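Local coordinates for periplasmic binding protein (Thermotoga lettingae TMO, PDB 4RY8) that binds 5-methylthioribose between two lobes of a periplasmic-binding-protein fold and probably delivers it, as a solute-binding protein, to a sugar transporter, at residues C[42-47]-C[322-327]; C[187-192]-C[213-218]; C[196-201]-C[223-228]; C[232-237]-C[297-302]; C[259-264]-C[313-318]. All blocks are in the same frame, centred on the assembly; numbering follows the deposited sequence.

In the fold
The five contacts fall on both sides of the pocket that holds 5-methylthioribose. Contacts 2 and 3, with centres 10 Å apart, share one hydrophobic core in the lobe built on strands 200-203 and 226-230; Met188 CE lies 3.5 Å from Val201 CG2. Contacts 1 and 5, centres 12 Å apart, bind the C-terminal tail to helices 28-44 and 255-270, and a salt bridge from Glu43 OE1 to Arg260 NH2 (2.6 Å) joins them. The centres of contacts 1 and 3 are 48 Å apart, on opposite sides of the chain's centre. Contact 4 lies between, the side chain of Thr233 about 9 Å from the ligand.

Contact 1 (C[42-47]-C[322-327]); sequences RELGVT and ALTEKN
The C-terminal helix 318-326 of this periplasmic binding protein ends against the end of helix 28-44, which runs on through a turn into edge strand 47-52 of the parallel sheet. This beta-alpha-beta crossover from strand 17-22 gives the tail a small surface to dock on. Gly45, with positive phi (83°), is the first residue to leave the helix, and Glu43 O, at this end, finds a partner across the contact. The amide of Asn327 supplies the polar link: its ND2 donates to Glu43 O at 2.7 Å, with an N-H...O angle of 154°. The oxygen lies near the amide plane, whereas the nitrogen sits above the carbonyl plane of Glu43. With CG anti to the carbonyl carbon (chi1 -52°), the Asn327 side chain points at the helix end, and ND2 is also 3.0 Å from Leu44 O. One helix turn earlier, Leu323 brings its CD2 to 4.0 Å from the same Leu44 O. The carboxylate of Glu43 turns to Arg260 of helix 255-270. Thr324 OG1 is bonded to Lys321 O, and CG2, anti to the carbonyl carbon, faces the neighbouring helix. That methyl runs alongside Leu44, whose other neighbours include Val263 and Ala267. The apolar contact is close, with Thr324 CG2 3.5 Å from Leu44 CD2.

Contact 2 (C[187-192]-C[213-218]); sequences RMEAAM and VRAIMQ
Mainly apolar side chains join helices 180-194 and 206-219 here, and no hydrogen bond crosses between the two segments. Ala215 lies at the centre, its methyl directed at the other helix and covered by Met188, whose CB is 3.6 Å from Ala215 CB. The CG of Met188 comes equally near, since its first torsion sets it anti to the backbone N. A bend at chi2 (73°) then carries the thioether past the alanine and brings CE to 4.0 Å from Ile216 CD1, the two chains crossing obliquely. Met192, one turn further on, approaches differently: its SD lies 4.1 Å from Ile216 CG1, the side chains at about a right angle, and a bend at chi3 (-77°) turns the methyl toward the helix backbone. Contacts of methyl with main chain follow from that bend, as Met192 CE sits 3.6 Å from Ala215 O. At the border the aliphatic part of Glu189 skirts the alanine, CG being 4.5 Å from Ala215 CB. The axes of the two short segments pass 8.8 Å apart and cross at -56°, a spacing consistent with the small alanine at the centre. Ile216 also touches Val227 of strand 226-230, so the interface continues into the sheet. Neighbouring helices packed together over strands of one sheet in this way are characteristic of the alternating alpha/beta lobes of the periplasmic binding protein fold.

Contact 3 (C[196-201]-C[223-228]); sequences PEANAV and DQFKVY
Two main-chain hydrogen bonds carry this parallel pairing, both made by Val201. Its N donates to Lys226 O at 2.9 Å, in the plane of that carbonyl, and its O accepts from Tyr228 N at 2.8 Å, nearly along the C=O axis. Each is close to straight, with an angle of 165° at the hydrogen. A weak, longer bond from Lys226 N to Asn199 O (3.3 Å) precedes them. Longer CA-H...O contacts accompany the pairing, among them Val227 CA to Val201 O.

Val201 and Val227 are paired in register, so their side chains lie side by side on one face, pointing the same way, with Val201 CB 3.9 Å from Val227 CG1. Phe225 adds its ring: CG is anti to the carbonyl carbon (chi1 -81°), which swings the ring over to the neighbouring segment 196-201. There CZ reaches 3.5 Å from Ala198 O, and CD1 lies 4.1 Å from Val201 CG2. The ring of Tyr228, by contrast, brings its edge to Val201 O, with CD1 3.7 Å from that oxygen.

Further out, Ala212, Val213 and Ile216 of helix 206-219 cover the valines and Phe225. Tyr228 packs on helix 118-132, its OH hydrogen-bonded to Asp132, while Asn199 OD1 accepts from Asn138 N in strand 137-142. Adjacent parallel strands with the connecting helix laid over one face are the mark of a beta-alpha-beta crossover, here strand 200-203, helix 206-219 and strand 226-230.

Contact 4 (C[232-237]-C[297-302]); sequences VTTEDI and TNMDEL
Thr234 turns OG1 anti to its own carbonyl carbon (chi1 -68°), and this rotation aims the hydroxyl oxygen at the start of helix 299-305. There it accepts from Met299 N at 2.9 Å, in a bond of 168° at the hydrogen. Bends at chi2 and chi3, both near -67°, curl the Met299 chain back over segment 232-237, so that CG lies 3.6 Å from Thr234 N and SD 4.1 Å from Val232 CG1. Two helix N-termini thus meet, each with its own N-cap. Asn298 places CG in the crowded position between N and the carbonyl carbon, from which OD1 accepts from Glu301 N; Thr233 OG1 likewise accepts from Asp236 N. Glu301 OE1 returns the link by accepting from both N and OG1 of Thr297, bracing the turn ahead of the helix. On the apolar side, Ile237 pushes CG2 to 3.4 Å from Thr297 C and CD1 to 3.6 Å from Asn298 C. Val232 and Leu302 meet tip to tip, with Val232 CG2 4.0 Å from Leu302 CD2, and Leu302 continues onto Ile296 and Leu309.

Contact 5 (C[259-264]-C[313-318]); sequences GRLAVR and NLVWPE
Tight packing centres on Arg264, whose buried guanidinium lies flat on the indole of Trp316, centres 3.9 Å apart and planes 11° from parallel. Ahead of it, CD sits over the six-membered ring in a CH-pi contact, 3.5 Å from the centroid. A bend at chi3 (-52°) lays the group down this way and turns its edge to the main chain. Two nitrogens then grip one oxygen side-on: Arg264 NH2 donates to Leu314 O at 2.8 Å and Arg264 NE to the same Leu314 O at 3.1 Å, both nearly in the guanidinium plane. A weak third bond runs from NE to Val315 O. This cation-pi stack fastens the link between helices 299-305 and 318-326, just ahead of the Pro317 N-cap, to helix 255-270 of the periplasmic binding protein fold. The looser part is apolar and partly exposed on the Leu314 side: Leu261 CD2 is 3.9 Å from Leu314 CD1, the chains crossing obliquely, and Leu261 CD1 is 4.1 Å from Val315 CG2. Arg260 barely grazes the indole edge, its NH2 4.4 Å from Trp316 CH2; its guanidinium is engaged by Glu43 and Ser39 of helix 28-44.

Contact 1 (C[42-47]-C[322-327])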
# COMPACT_ATOMS: atom_id res chain seq x y z
N ARG C 42 -5.96 0.11 -33.13
CA ARG C 42 -5.38 0.65 -34.38
C ARG C 42 -4.00 0.06 -34.64
O ARG C 42 -3.66 -0.27 -35.79
CB ARG C 42 -5.23 2.17 -34.31
CG ARG C 42 -5.58 2.93 -35.60
CD ARG C 42 -6.77 3.85 -35.35
NE ARG C 42 -6.46 4.78 -34.26
CZ ARG C 42 -7.33 5.29 -33.39
NH1 ARG C 42 -8.63 4.99 -33.45
NH2 ARG C 42 -6.89 6.10 -32.45
N GLU C 43 -3.21 -0.03 -33.59
CA GLU C 43 -1.85 -0.53 -33.68
C GLU C 43 -1.71 -2.02 -34.01
O GLU C 43 -0.76 -2.41 -34.70
CB GLU C 43 -1.06 -0.15 -32.42
CG GLU C 43 -0.52 1.27 -32.48
CD GLU C 43 0.00 1.75 -31.14
OE1 GLU C 43 0.60 0.92 -30.41
OE2 GLU C 43 -0.22 2.95 -30.80
N LEU C 44 -2.65 -2.84 -33.55
CA LEU C 44 -2.59 -4.29 -33.85
C LEU C 44 -3.22 -4.59 -35.20
O LEU C 44 -2.94 -5.64 -35.81
CB LEU C 44 -3.31 -5.09 -32.77
CG LEU C 44 -2.79 -4.81 -31.37
CD1 LEU C 44 -3.75 -5.40 -30.34
CD2 LEU C 44 -1.37 -5.31 -31.15
N GLY C 45 -4.04 -3.65 -35.68
CA GLY C 45 -4.79 -3.83 -36.91
C GLY C 45 -6.06 -4.62 -36.65
O GLY C 45 -6.69 -5.09 -37.59
N VAL C 46 -6.42 -4.78 -35.38
CA VAL C 46 -7.64 -5.54 -35.04
C VAL C 46 -8.86 -4.64 -34.99
O VAL C 46 -8.75 -3.41 -34.91
CB VAL C 46 -7.57 -6.28 -33.66
CG1 VAL C 46 -6.44 -7.30 -33.64
CG2 VAL C 46 -7.48 -5.31 -32.48
N THR C 47 -10.03 -5.28 -34.98
CA THR C 47 -11.31 -4.59 -34.95
C THR C 47 -11.83 -4.54 -33.53
O THR C 47 -12.00 -5.58 -32.88
CB THR C 47 -12.31 -5.33 -35.86
OG1 THR C 47 -11.79 -5.35 -37.19
CG2 THR C 47 -13.67 -4.68 -35.86
N ALA C 322 6.19 -7.27 -32.21
CA ALA C 322 6.65 -7.40 -33.61
C ALA C 322 5.54 -7.00 -34.58
O ALA C 322 5.77 -6.29 -35.54
CB ALA C 322 7.10 -8.82 -33.89
N LEU C 323 4.32 -7.46 -34.31
CA LEU C 323 3.15 -7.10 -35.11
C LEU C 323 2.89 -5.58 -35.17
O LEU C 323 2.64 -5.05 -36.24
CB LEU C 323 1.92 -7.82 -34.55
CG LEU C 323 0.57 -7.54 -35.17
CD1 LEU C 323 0.60 -7.64 -36.69
CD2 LEU C 323 -0.43 -8.52 -34.58
N THR C 324 2.96 -4.90 -34.02
CA THR C 324 2.84 -3.43 -34.00
C THR C 324 4.00 -2.73 -34.76
O THR C 324 3.84 -1.58 -35.18
CB THR C 324 2.77 -2.86 -32.55
OG1 THR C 324 3.97 -3.17 -31.84
CG2 THR C 324 1.56 -3.41 -31.76
N GLU C 325 5.14 -3.40 -34.94
CA GLU C 325 6.22 -2.88 -35.78
C GLU C 325 5.77 -2.82 -37.24
O GLU C 325 5.91 -1.80 -37.90
CB GLU C 325 7.50 -3.73 -35.70
CG GLU C 325 8.05 -3.97 -34.29
CD GLU C 325 8.40 -2.70 -33.54
OE1 GLU C 325 8.82 -1.72 -34.19
OE2 GLU C 325 8.26 -2.69 -32.30
N LYS C 326 5.22 -3.94 -37.73
CA LYS C 326 4.79 -4.05 -39.13
C LYS C 326 3.65 -3.09 -39.52
O LYS C 326 3.56 -2.68 -40.68
CB LYS C 326 4.38 -5.49 -39.46
N ASN C 327 2.79 -2.73 -38.57
CA ASN C 327 1.69 -1.78 -38.82
C ASN C 327 2.14 -0.35 -38.59
O ASN C 327 3.34 -0.09 -38.45
CB ASN C 327 0.47 -2.06 -37.92
CG ASN C 327 0.02 -3.51 -37.96
OD1 ASN C 327 0.37 -4.26 -38.87
ND2 ASN C 327 -0.75 -3.92 -36.96

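Contact 2 (C[187-192]-C[213-218])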
# COMPACT_ATOMS: atom_id res chain seq x y z
N ARG C 187 -24.52 18.30 -3.78
CA ARG C 187 -24.40 17.60 -2.50
C ARG C 187 -23.38 18.25 -1.60
O ARG C 187 -23.59 18.36 -0.41
CB ARG C 187 -24.00 16.14 -2.73
CG ARG C 187 -25.03 15.25 -3.39
CD ARG C 187 -24.35 14.09 -4.15
NE ARG C 187 -25.23 12.93 -4.16
CZ ARG C 187 -26.34 12.82 -4.90
NH1 ARG C 187 -26.71 13.78 -5.74
NH2 ARG C 187 -27.08 11.71 -4.80
N MET C 188 -22.24 18.66 -2.16
CA MET C 188 -21.19 19.23 -1.37
C MET C 188 -21.63 20.56 -0.74
O MET C 188 -21.30 20.80 0.44
CB MET C 188 -19.89 19.35 -2.17
CG MET C 188 -18.71 19.87 -1.39
SD MET C 188 -17.97 18.76 -0.17
CE MET C 188 -16.91 19.89 0.72
N GLU C 189 -22.40 21.38 -1.48
CA GLU C 189 -22.98 22.64 -0.97
C GLU C 189 -23.76 22.38 0.29
O GLU C 189 -23.59 23.09 1.30
CB GLU C 189 -23.95 23.29 -1.96
CG GLU C 189 -23.37 23.93 -3.20
CD GLU C 189 -24.45 24.18 -4.25
OE1 GLU C 189 -25.64 24.40 -3.89
OE2 GLU C 189 -24.13 24.16 -5.45
N ALA C 190 -24.61 21.34 0.24
CA ALA C 190 -25.43 20.96 1.41
C ALA C 190 -24.60 20.38 2.55
O ALA C 190 -24.86 20.72 3.71
CB ALA C 190 -26.56 19.98 1.01
N ALA C 191 -23.63 19.51 2.24
CA ALA C 191 -22.74 18.90 3.23
C ALA C 191 -21.90 19.92 4.03
O ALA C 191 -21.72 19.75 5.23
CB ALA C 191 -21.81 17.87 2.58
N MET C 192 -21.42 20.98 3.38
CA MET C 192 -20.69 22.04 4.05
C MET C 192 -21.58 22.79 5.04
O MET C 192 -21.11 23.23 6.10
CB MET C 192 -20.08 23.04 3.04
CG MET C 192 -18.94 22.51 2.20
SD MET C 192 -18.10 23.80 1.19
CE MET C 192 -19.26 24.00 -0.13
N VAL C 213 -14.65 20.30 -5.38
CA VAL C 213 -13.78 21.47 -5.50
C VAL C 213 -14.52 22.68 -6.01
O VAL C 213 -14.31 23.79 -5.52
CB VAL C 213 -12.58 21.16 -6.43
CG1 VAL C 213 -11.73 22.40 -6.71
CG2 VAL C 213 -11.72 20.07 -5.80
N ARG C 214 -15.38 22.50 -7.02
CA ARG C 214 -16.15 23.60 -7.53
C ARG C 214 -17.12 24.14 -6.47
O ARG C 214 -17.29 25.32 -6.35
CB ARG C 214 -16.90 23.20 -8.79
CG ARG C 214 -16.04 22.78 -9.93
CD ARG C 214 -16.88 22.32 -11.08
NE ARG C 214 -15.99 21.84 -12.13
CZ ARG C 214 -16.19 20.75 -12.87
NH1 ARG C 214 -17.25 19.96 -12.69
NH2 ARG C 214 -15.27 20.44 -13.78
N ALA C 215 -17.73 23.25 -5.69
CA ALA C 215 -18.59 23.68 -4.59
C ALA C 215 -17.82 24.56 -3.60
O ALA C 215 -18.29 25.63 -3.20
CB ALA C 215 -19.17 22.47 -3.88
N ILE C 216 -16.63 24.10 -3.24
CA ILE C 216 -15.72 24.82 -2.33
C ILE C 216 -15.33 26.21 -2.88
O ILE C 216 -15.35 27.22 -2.16
CB ILE C 216 -14.44 23.98 -2.03
CG1 ILE C 216 -14.82 22.81 -1.12
CG2 ILE C 216 -13.38 24.84 -1.34
CD1 ILE C 216 -13.86 21.67 -1.17
N MET C 217 -14.98 26.26 -4.15
CA MET C 217 -14.51 27.51 -4.70
C MET C 217 -15.68 28.49 -4.83
O MET C 217 -15.54 29.67 -4.53
CB MET C 217 -13.79 27.28 -6.01
CG MET C 217 -12.51 26.47 -5.80
SD MET C 217 -11.55 26.25 -7.31
CE MET C 217 -12.75 25.65 -8.48
N GLN C 218 -16.86 27.99 -5.23
CA GLN C 218 -18.00 28.87 -5.38
C GLN C 218 -18.36 29.49 -4.03
O GLN C 218 -18.69 30.66 -3.96
CB GLN C 218 -19.19 28.11 -5.94
CG GLN C 218 -20.44 28.99 -5.98
CD GLN C 218 -21.64 28.30 -6.57
OE1 GLN C 218 -21.52 27.39 -7.37
NE2 GLN C 218 -22.83 28.75 -6.17

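Contact 3 (C[196-201]-C[223-228])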
# COMPACT_ATOMS: atom_id res chain seq x y z
N PRO C 196 -20.33 22.16 9.43
CA PRO C 196 -19.41 23.28 9.28
C PRO C 196 -18.04 23.00 9.87
O PRO C 196 -17.09 23.71 9.57
CB PRO C 196 -20.12 24.43 10.02
CG PRO C 196 -21.11 23.78 10.93
CD PRO C 196 -21.44 22.42 10.37
N GLU C 197 -17.92 21.96 10.68
CA GLU C 197 -16.63 21.58 11.25
C GLU C 197 -15.74 20.85 10.22
O GLU C 197 -14.56 20.64 10.49
CB GLU C 197 -16.82 20.74 12.54
CG GLU C 197 -17.12 19.25 12.33
CD GLU C 197 -18.59 18.91 12.05
OE1 GLU C 197 -19.40 19.82 11.74
OE2 GLU C 197 -18.92 17.70 12.15
N ALA C 198 -16.28 20.47 9.05
CA ALA C 198 -15.55 19.65 8.12
C ALA C 198 -14.42 20.50 7.54
O ALA C 198 -14.62 21.68 7.28
CB ALA C 198 -16.47 19.12 7.04
N ASN C 199 -13.22 19.93 7.41
CA ASN C 199 -12.08 20.67 6.82
C ASN C 199 -11.26 19.85 5.79
O ASN C 199 -10.22 20.30 5.31
CB ASN C 199 -11.15 21.19 7.92
CG ASN C 199 -10.58 20.08 8.80
OD1 ASN C 199 -10.94 18.90 8.67
ND2 ASN C 199 -9.75 20.45 9.74
N ALA C 200 -11.71 18.66 5.44
CA ALA C 200 -11.05 17.91 4.37
C ALA C 200 -12.06 17.15 3.56
O ALA C 200 -13.11 16.78 4.07
CB ALA C 200 -10.02 16.95 4.93
N VAL C 201 -11.72 16.91 2.30
CA VAL C 201 -12.50 16.04 1.42
C VAL C 201 -11.63 14.91 0.87
O VAL C 201 -10.52 15.12 0.38
CB VAL C 201 -13.10 16.82 0.23
CG1 VAL C 201 -13.88 15.87 -0.71
CG2 VAL C 201 -13.94 17.97 0.73
N ASP C 223 -9.65 28.10 1.41
CA ASP C 223 -8.61 28.01 2.44
C ASP C 223 -9.05 27.27 3.70
O ASP C 223 -8.23 27.04 4.58
CB ASP C 223 -8.00 29.39 2.76
CG ASP C 223 -8.92 30.29 3.57
OD1 ASP C 223 -10.08 29.91 3.83
OD2 ASP C 223 -8.47 31.39 3.94
N GLN C 224 -10.33 26.90 3.79
CA GLN C 224 -10.86 26.10 4.90
C GLN C 224 -10.89 24.60 4.58
O GLN C 224 -11.27 23.78 5.42
CB GLN C 224 -12.29 26.53 5.22
CG GLN C 224 -12.46 28.02 5.52
CD GLN C 224 -13.92 28.41 5.72
OE1 GLN C 224 -14.75 27.59 6.13
NE2 GLN C 224 -14.24 29.67 5.43
N PHE C 225 -10.50 24.24 3.36
CA PHE C 225 -10.55 22.86 2.90
C PHE C 225 -9.28 22.40 2.21
O PHE C 225 -8.54 23.20 1.61
CB PHE C 225 -11.71 22.68 1.94
CG PHE C 225 -13.03 22.50 2.62
CD1 PHE C 225 -13.42 21.25 3.08
CD2 PHE C 225 -13.90 23.57 2.80
CE1 PHE C 225 -14.63 21.07 3.73
CE2 PHE C 225 -15.12 23.38 3.45
CZ PHE C 225 -15.47 22.14 3.92
N LYS C 226 -9.04 21.10 2.30
CA LYS C 226 -8.02 20.44 1.50
C LYS C 226 -8.66 19.20 0.90
O LYS C 226 -9.35 18.49 1.59
CB LYS C 226 -6.81 20.11 2.36
CG LYS C 226 -5.97 21.33 2.70
CD LYS C 226 -4.56 20.91 3.04
CE LYS C 226 -3.79 22.03 3.71
NZ LYS C 226 -2.38 21.57 3.95
N VAL C 227 -8.49 19.01 -0.40
CA VAL C 227 -9.15 17.94 -1.12
C VAL C 227 -8.15 16.93 -1.62
O VAL C 227 -7.15 17.30 -2.18
CB VAL C 227 -10.00 18.46 -2.29
CG1 VAL C 227 -10.80 17.31 -2.93
CG2 VAL C 227 -10.92 19.58 -1.81
N TYR C 228 -8.45 15.66 -1.37
CA TYR C 228 -7.64 14.50 -1.75
C TYR C 228 -8.53 13.65 -2.65
O TYR C 228 -9.69 13.39 -2.31
CB TYR C 228 -7.20 13.70 -0.49
CG TYR C 228 -6.34 14.58 0.43
CD1 TYR C 228 -6.93 15.55 1.25
CD2 TYR C 228 -4.96 14.51 0.42
CE1 TYR C 228 -6.17 16.38 2.06
CE2 TYR C 228 -4.20 15.35 1.23
CZ TYR C 228 -4.80 16.28 2.02
OH TYR C 228 -4.08 17.11 2.81

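Contact 4 (C[232-237]-C[297-302])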
# COMPACT_ATOMS: atom_id res chain seq x y z
N VAL C 232 -6.15 11.03 -12.33
CA VAL C 232 -5.52 12.25 -12.86
C VAL C 232 -5.83 12.31 -14.36
O VAL C 232 -5.85 11.28 -15.08
CB VAL C 232 -4.03 12.28 -12.49
CG1 VAL C 232 -3.29 11.12 -13.13
CG2 VAL C 232 -3.40 13.64 -12.84
N THR C 233 -6.14 13.52 -14.81
CA THR C 233 -6.33 13.84 -16.22
C THR C 233 -5.81 15.26 -16.42
O THR C 233 -5.46 15.93 -15.44
CB THR C 233 -7.81 13.81 -16.66
OG1 THR C 233 -8.51 14.87 -16.01
CG2 THR C 233 -8.48 12.48 -16.34
N THR C 234 -5.78 15.74 -17.66
CA THR C 234 -5.44 17.14 -17.92
C THR C 234 -6.46 18.08 -17.27
O THR C 234 -6.08 19.07 -16.63
CB THR C 234 -5.29 17.40 -19.41
OG1 THR C 234 -4.13 16.68 -19.86
CG2 THR C 234 -5.14 18.87 -19.71
N GLU C 235 -7.74 17.75 -17.37
CA GLU C 235 -8.77 18.51 -16.64
C GLU C 235 -8.46 18.61 -15.15
O GLU C 235 -8.52 19.69 -14.57
CB GLU C 235 -10.15 17.89 -16.86
CG GLU C 235 -10.74 18.24 -18.21
CD GLU C 235 -11.99 17.45 -18.54
OE1 GLU C 235 -12.53 16.72 -17.65
OE2 GLU C 235 -12.43 17.57 -19.69
N ASP C 236 -8.16 17.48 -14.52
CA ASP C 236 -7.75 17.47 -13.13
C ASP C 236 -6.55 18.34 -12.84
O ASP C 236 -6.57 19.18 -11.94
CB ASP C 236 -7.41 16.04 -12.73
CG ASP C 236 -8.65 15.12 -12.75
OD1 ASP C 236 -9.77 15.67 -12.83
OD2 ASP C 236 -8.48 13.88 -12.71
N ILE C 237 -5.49 18.11 -13.60
CA ILE C 237 -4.28 19.00 -13.53
C ILE C 237 -4.62 20.50 -13.56
O ILE C 237 -4.16 21.28 -12.67
CB ILE C 237 -3.29 18.61 -14.63
CG1 ILE C 237 -2.66 17.25 -14.28
CG2 ILE C 237 -2.22 19.70 -14.82
CD1 ILE C 237 -1.97 16.53 -15.45
N THR C 297 1.11 21.29 -16.77
CA THR C 297 -0.23 21.75 -17.17
C THR C 297 -1.08 20.69 -17.88
O THR C 297 -2.26 20.92 -18.14
CB THR C 297 -0.12 22.90 -18.18
OG1 THR C 297 0.13 22.35 -19.47
CG2 THR C 297 0.98 23.87 -17.81
N ASN C 298 -0.51 19.53 -18.20
CA ASN C 298 -1.26 18.49 -18.90
C ASN C 298 -0.62 17.09 -18.73
O ASN C 298 0.49 16.96 -18.21
CB ASN C 298 -1.45 18.84 -20.39
CG ASN C 298 -0.15 18.84 -21.18
OD1 ASN C 298 0.76 18.05 -20.90
ND2 ASN C 298 -0.08 19.67 -22.19
N MET C 299 -1.36 16.04 -19.10
CA MET C 299 -0.85 14.68 -18.97
C MET C 299 0.46 14.42 -19.72
O MET C 299 1.30 13.63 -19.27
CB MET C 299 -1.91 13.67 -19.40
CG MET C 299 -3.04 13.49 -18.40
SD MET C 299 -2.50 12.75 -16.85
CE MET C 299 -2.08 11.08 -17.37
N ASP C 300 0.68 15.10 -20.83
CA ASP C 300 1.93 14.89 -21.57
C ASP C 300 3.10 15.22 -20.65
O ASP C 300 4.01 14.41 -20.46
CB ASP C 300 1.96 15.77 -22.81
CG ASP C 300 0.89 15.38 -23.82
OD1 ASP C 300 0.79 14.17 -24.12
OD2 ASP C 300 0.14 16.27 -24.29
N GLU C 301 3.04 16.41 -20.08
CA GLU C 301 4.03 16.93 -19.16
C GLU C 301 4.14 16.19 -17.86
O GLU C 301 5.16 16.16 -17.23
CB GLU C 301 3.76 18.43 -18.89
CG GLU C 301 4.08 19.30 -20.11
CD GLU C 301 3.37 20.66 -20.10
OE1 GLU C 301 2.73 21.02 -19.08
OE2 GLU C 301 3.43 21.34 -21.13
N LEU C 302 3.07 15.54 -17.43
CA LEU C 302 3.18 14.89 -16.16
C LEU C 302 3.94 13.58 -16.28
O LEU C 302 4.68 13.19 -15.39
CB LEU C 302 1.79 14.64 -15.59
CG LEU C 302 1.86 13.71 -14.42
CD1 LEU C 302 2.65 14.21 -13.23
CD2 LEU C 302 0.42 13.46 -13.99

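Contact 5 (C[259-264]-C[313-318])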
# COMPACT_ATOMS: atom_id res chain seq x y z
N GLY C 259 -6.19 1.66 -20.86
CA GLY C 259 -7.04 1.26 -21.97
C GLY C 259 -6.29 0.51 -23.06
O GLY C 259 -6.79 -0.48 -23.56
N ARG C 260 -5.12 1.00 -23.45
CA ARG C 260 -4.24 0.24 -24.30
C ARG C 260 -3.98 -1.15 -23.73
O ARG C 260 -4.16 -2.14 -24.43
CB ARG C 260 -2.91 0.99 -24.54
CG ARG C 260 -3.08 2.21 -25.44
CD ARG C 260 -1.85 3.08 -25.50
NE ARG C 260 -0.75 2.38 -26.12
CZ ARG C 260 -0.56 2.22 -27.42
NH1 ARG C 260 -1.41 2.74 -28.31
NH2 ARG C 260 0.51 1.56 -27.85
N LEU C 261 -3.60 -1.23 -22.46
CA LEU C 261 -3.35 -2.51 -21.81
C LEU C 261 -4.54 -3.49 -21.97
O LEU C 261 -4.36 -4.70 -22.23
CB LEU C 261 -3.03 -2.31 -20.31
CG LEU C 261 -2.97 -3.60 -19.47
CD1 LEU C 261 -1.97 -4.60 -20.05
CD2 LEU C 261 -2.62 -3.31 -18.01
N ALA C 262 -5.74 -2.98 -21.80
CA ALA C 262 -6.91 -3.86 -21.84
C ALA C 262 -7.06 -4.50 -23.20
O ALA C 262 -7.40 -5.67 -23.29
CB ALA C 262 -8.18 -3.11 -21.44
N VAL C 263 -6.75 -3.75 -24.27
CA VAL C 263 -6.87 -4.29 -25.61
C VAL C 263 -5.76 -5.28 -25.87
O VAL C 263 -6.02 -6.36 -26.44
CB VAL C 263 -6.92 -3.17 -26.67
CG1 VAL C 263 -6.70 -3.71 -28.09
CG2 VAL C 263 -8.25 -2.45 -26.55
N ARG C 264 -4.54 -4.93 -25.45
CA ARG C 264 -3.37 -5.80 -25.60
C ARG C 264 -3.59 -7.11 -24.96
O ARG C 264 -3.19 -8.11 -25.52
CB ARG C 264 -2.12 -5.23 -24.92
CG ARG C 264 -1.22 -4.48 -25.85
CD ARG C 264 0.23 -4.54 -25.41
NE ARG C 264 0.49 -4.16 -24.01
CZ ARG C 264 0.31 -2.95 -23.51
NH1 ARG C 264 -0.17 -1.95 -24.24
NH2 ARG C 264 0.65 -2.72 -22.26
N ASN C 313 4.98 -1.51 -19.36
CA ASN C 313 5.50 -2.61 -20.15
C ASN C 313 4.87 -3.98 -19.87
O ASN C 313 5.56 -4.99 -19.99
CB ASN C 313 7.02 -2.70 -19.99
N LEU C 314 3.58 -4.02 -19.50
CA LEU C 314 2.87 -5.27 -19.28
C LEU C 314 2.30 -5.88 -20.57
O LEU C 314 1.76 -5.17 -21.40
CB LEU C 314 1.68 -5.04 -18.34
CG LEU C 314 1.99 -4.77 -16.88
CD1 LEU C 314 0.76 -4.21 -16.19
CD2 LEU C 314 2.47 -6.03 -16.19
N VAL C 315 2.40 -7.20 -20.71
CA VAL C 315 1.78 -7.96 -21.79
C VAL C 315 2.23 -7.53 -23.19
O VAL C 315 1.43 -7.04 -23.99
CB VAL C 315 0.23 -7.93 -21.72
CG1 VAL C 315 -0.36 -8.90 -22.72
CG2 VAL C 315 -0.22 -8.31 -20.32
N TRP C 316 3.51 -7.76 -23.47
CA TRP C 316 4.07 -7.49 -24.78
C TRP C 316 4.78 -8.74 -25.32
O TRP C 316 6.00 -8.71 -25.58
CB TRP C 316 5.08 -6.34 -24.67
CG TRP C 316 4.48 -4.95 -24.51
CD1 TRP C 316 4.39 -4.23 -23.37
CD2 TRP C 316 3.93 -4.14 -25.54
NE1 TRP C 316 3.79 -3.02 -23.61
CE2 TRP C 316 3.50 -2.94 -24.94
CE3 TRP C 316 3.74 -4.32 -26.92
CZ2 TRP C 316 2.91 -1.91 -25.67
CZ3 TRP C 316 3.15 -3.30 -27.64
CH2 TRP C 316 2.74 -2.11 -27.01
N PRO C 317 4.03 -9.85 -25.52
CA PRO C 317 4.69 -11.04 -26.09
C PRO C 317 5.42 -10.69 -27.38
O PRO C 317 5.08 -9.70 -28.05
CB PRO C 317 3.53 -12.02 -26.36
CG PRO C 317 2.27 -11.32 -25.96
CD PRO C 317 2.63 -10.11 -25.14
N GLU C 318 6.41 -11.48 -27.75
CA GLU C 318 7.27 -11.10 -28.86
C GLU C 318 6.48 -10.84 -30.12
O GLU C 318 6.69 -9.82 -30.80
CB GLU C 318 8.31 -12.19 -29.13
CG GLU C 318 9.32 -12.38 -28.02
CD GLU C 318 9.99 -11.09 -27.61
OE1 GLU C 318 10.31 -10.96 -26.42
OE2 GLU C 318 10.18 -10.20 -28.48